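Local coordinates for glyoxalase family protein, putative (Bacillus anthracis, PDB 2QQZ), which is of unknown function but belongs to the glyoxalase/bleomycin resistance/dioxygenase superfamily, at residues A[97-102]-A[107-112]. Sequence-based numbering, arbitrary orientation.
Sequences VIDDHA and IRFYVS
Ile-98 and Tyr-110 face each other in an antiparallel beta hairpin, the edge hairpin of the second four-stranded sheet in this glyoxalase-family fold. Two backbone bonds tie the pair: Ile-98 N to Tyr-110 O at 2.9 Å, and Tyr-110 N to Ile-98 O at 2.8 Å. Next to it, Asp-99 and Phe-109 form a non-hydrogen-bonded pair whose side chains lie on the other face of the sheet. There, Phe-109 CD1 meets Val-97 CB at 3.8 Å, and helix 83-92 packs against the same phenylalanine; its Lys-87 also takes Asp-99 OD1 in a salt bridge.

The Ile-98 and Tyr-110 face also carries Arg-108, worth following outward from CB. CG sits between the backbone N and the carbonyl carbon (chi1 70°), and from there the chain runs extended to NE, alongside Asp-100 and pointing the same way. Arg-108 CG passes Asp-100 O at 3.7 Å. NE makes a weak bond to Asp-100 OD1 and another weak one to a water that also lies in hydrogen-bonding reach of Asp-100 O. CZ lies under the Tyr-110 hydroxyl, which is over the centre of one guanidinium face. Of the two tips, NH1 forms a weak, long ion pair with Glu-120 on strand 118-124. Arg-108 NH2 makes the salt bridge to Asp-100 OD1 at 2.8 Å. The carboxylate and guanidinium planes stand 82° apart, so the groups are not coplanar, and NE and NH2 both turn to the single oxygen OD1, which NH2 meets from above the carboxylate plane. A second water joins the backbones, donating to Asp-100 O and accepting from Arg-108 N. Asp-100 also closes an Asx turn: Asp-100 OD1 accepts Ala-102 N at 2.9 Å, from the carboxylate face opposite the one met by Arg-108 NH2.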
loop_
_atom_site.group_PDB
_atom_site.type_symbol
_atom_site.label_atom_id
_atom_site.label_comp_id
_atom_site.label_asym_id
_atom_site.label_seq_id
_atom_site.Cartn_x
_atom_site.Cartn_y
_atom_site.Cartn_z
ATOM N N VAL A 97 1.145 5.421 -19.775
ATOM C CA VAL A 97 1.635 6.102 -18.563
ATOM C C VAL A 97 1.074 7.512 -18.398
ATOM O O VAL A 97 0.862 8.250 -19.379
ATOM C CB VAL A 97 3.182 6.097 -18.407
ATOM C CG1 VAL A 97 3.774 4.769 -18.835
ATOM C CG2 VAL A 97 3.805 7.254 -19.159
ATOM N N ILE A 98 0.786 7.873 -17.162
ATOM C CA ILE A 98 0.246 9.177 -16.864
ATOM C C ILE A 98 1.227 9.868 -15.937
ATOM O O ILE A 98 1.324 9.535 -14.755
ATOM C CB ILE A 98 -1.158 9.113 -16.199
ATOM C CG1 ILE A 98 -2.163 8.424 -17.135
ATOM C CG2 ILE A 98 -1.642 10.551 -15.803
ATOM C CD1 ILE A 98 -3.485 8.210 -16.507
ATOM N N ASP A 99 1.944 10.846 -16.486
ATOM C CA ASP A 99 2.990 11.571 -15.750
ATOM C C ASP A 99 2.334 12.448 -14.684
ATOM O O ASP A 99 1.151 12.797 -14.800
ATOM C CB ASP A 99 3.833 12.412 -16.711
ATOM C CG ASP A 99 4.753 11.564 -17.573
ATOM O OD1 ASP A 99 5.504 10.698 -17.065
ATOM O OD2 ASP A 99 4.738 11.779 -18.809
ATOM N N ASP A 100 3.087 12.783 -13.637
ATOM C CA ASP A 100 2.611 13.722 -12.641
ATOM C C ASP A 100 3.732 14.677 -12.213
ATOM O O ASP A 100 4.809 14.229 -11.798
ATOM C CB ASP A 100 2.089 12.985 -11.417
ATOM C CG ASP A 100 1.423 13.920 -10.450
ATOM O OD1 ASP A 100 2.118 14.769 -9.829
ATOM O OD2 ASP A 100 0.195 13.817 -10.359
ATOM N N HIS A 101 3.493 15.981 -12.336
ATOM C CA HIS A 101 4.533 16.949 -12.113
ATOM C C HIS A 101 4.304 17.799 -10.890
ATOM O O HIS A 101 4.978 18.800 -10.736
ATOM C CB HIS A 101 4.683 17.857 -13.362
ATOM C CG HIS A 101 4.937 17.076 -14.608
ATOM N ND1 HIS A 101 6.182 16.587 -14.930
ATOM C CD2 HIS A 101 4.101 16.634 -15.574
ATOM C CE1 HIS A 101 6.106 15.891 -16.048
ATOM N NE2 HIS A 101 4.856 15.908 -16.463
ATOM N N ALA A 102 3.372 17.424 -10.019
ATOM C CA ALA A 102 2.988 18.346 -8.943
ATOM C C ALA A 102 4.029 18.413 -7.822
ATOM O O ALA A 102 4.147 19.410 -7.154
ATOM C CB ALA A 102 1.603 17.994 -8.400
ATOM N N ILE A 107 10.270 12.523 -9.545
ATOM C CA ILE A 107 9.739 12.174 -10.839
ATOM C C ILE A 107 8.789 11.048 -10.575
ATOM O O ILE A 107 9.102 10.119 -9.808
ATOM C CB ILE A 107 10.874 11.693 -11.798
ATOM C CG1 ILE A 107 11.883 12.828 -11.979
ATOM C CG2 ILE A 107 10.303 11.189 -13.160
ATOM C CD1 ILE A 107 13.134 12.475 -12.818
ATOM N N ARG A 108 7.632 11.071 -11.214
ATOM C CA ARG A 108 6.698 9.988 -10.959
ATOM C C ARG A 108 5.613 9.906 -11.997
ATOM O O ARG A 108 5.332 10.865 -12.719
ATOM C CB ARG A 108 6.090 10.174 -9.579
ATOM C CG ARG A 108 5.150 11.337 -9.488
ATOM C CD ARG A 108 4.660 11.436 -8.094
ATOM N NE ARG A 108 3.851 12.664 -8.009
ATOM C CZ ARG A 108 3.030 12.983 -7.008
ATOM N NH1 ARG A 108 2.891 12.177 -5.956
ATOM N NH2 ARG A 108 2.377 14.131 -7.066
ATOM N N PHE A 109 4.976 8.757 -12.061
ATOM C CA PHE A 109 3.910 8.545 -13.036
ATOM C C PHE A 109 3.028 7.388 -12.581
ATOM O O PHE A 109 3.453 6.545 -11.734
ATOM C CB PHE A 109 4.483 8.287 -14.439
ATOM C CG PHE A 109 5.264 6.996 -14.584
ATOM C CD1 PHE A 109 4.617 5.811 -14.921
ATOM C CD2 PHE A 109 6.642 6.972 -14.403
ATOM C CE1 PHE A 109 5.323 4.642 -15.093
ATOM C CE2 PHE A 109 7.381 5.785 -14.550
ATOM C CZ PHE A 109 6.730 4.624 -14.873
ATOM N N TYR A 110 1.822 7.317 -13.155
ATOM C CA TYR A 110 0.864 6.271 -12.791
ATOM C C TYR A 110 0.657 5.392 -13.992
ATOM O O TYR A 110 0.751 5.839 -15.131
ATOM C CB TYR A 110 -0.483 6.871 -12.416
ATOM C CG TYR A 110 -0.407 7.992 -11.438
ATOM C CD1 TYR A 110 0.066 7.770 -10.145
ATOM C CD2 TYR A 110 -0.872 9.266 -11.761
ATOM C CE1 TYR A 110 0.136 8.793 -9.212
ATOM C CE2 TYR A 110 -0.828 10.309 -10.805
ATOM C CZ TYR A 110 -0.305 10.060 -9.557
ATOM O OH TYR A 110 -0.237 11.038 -8.566
ATOM N N VAL A 111 0.336 4.143 -13.722
ATOM C CA VAL A 111 -0.192 3.234 -14.719
ATOM C C VAL A 111 -1.403 2.547 -14.074
ATOM O O VAL A 111 -1.581 2.600 -12.850
ATOM C CB VAL A 111 0.861 2.193 -15.158
ATOM C CG1 VAL A 111 2.146 2.867 -15.542
ATOM C CG2 VAL A 111 1.143 1.202 -14.034
ATOM N N SER A 112 -2.221 1.910 -14.884
ATOM C CA SER A 112 -3.270 1.016 -14.409
ATOM C C SER A 112 -2.826 -0.431 -14.661
ATOM O O SER A 112 -2.301 -0.768 -15.729
ATOM C CB SER A 112 -4.586 1.267 -15.156
ATOM O OG SER A 112 -5.083 2.577 -14.852
HETATM O O HOH W 1 5.785 15.015 -9.269
HETATM O O HOH W 2 7.250 13.418 -13.034
#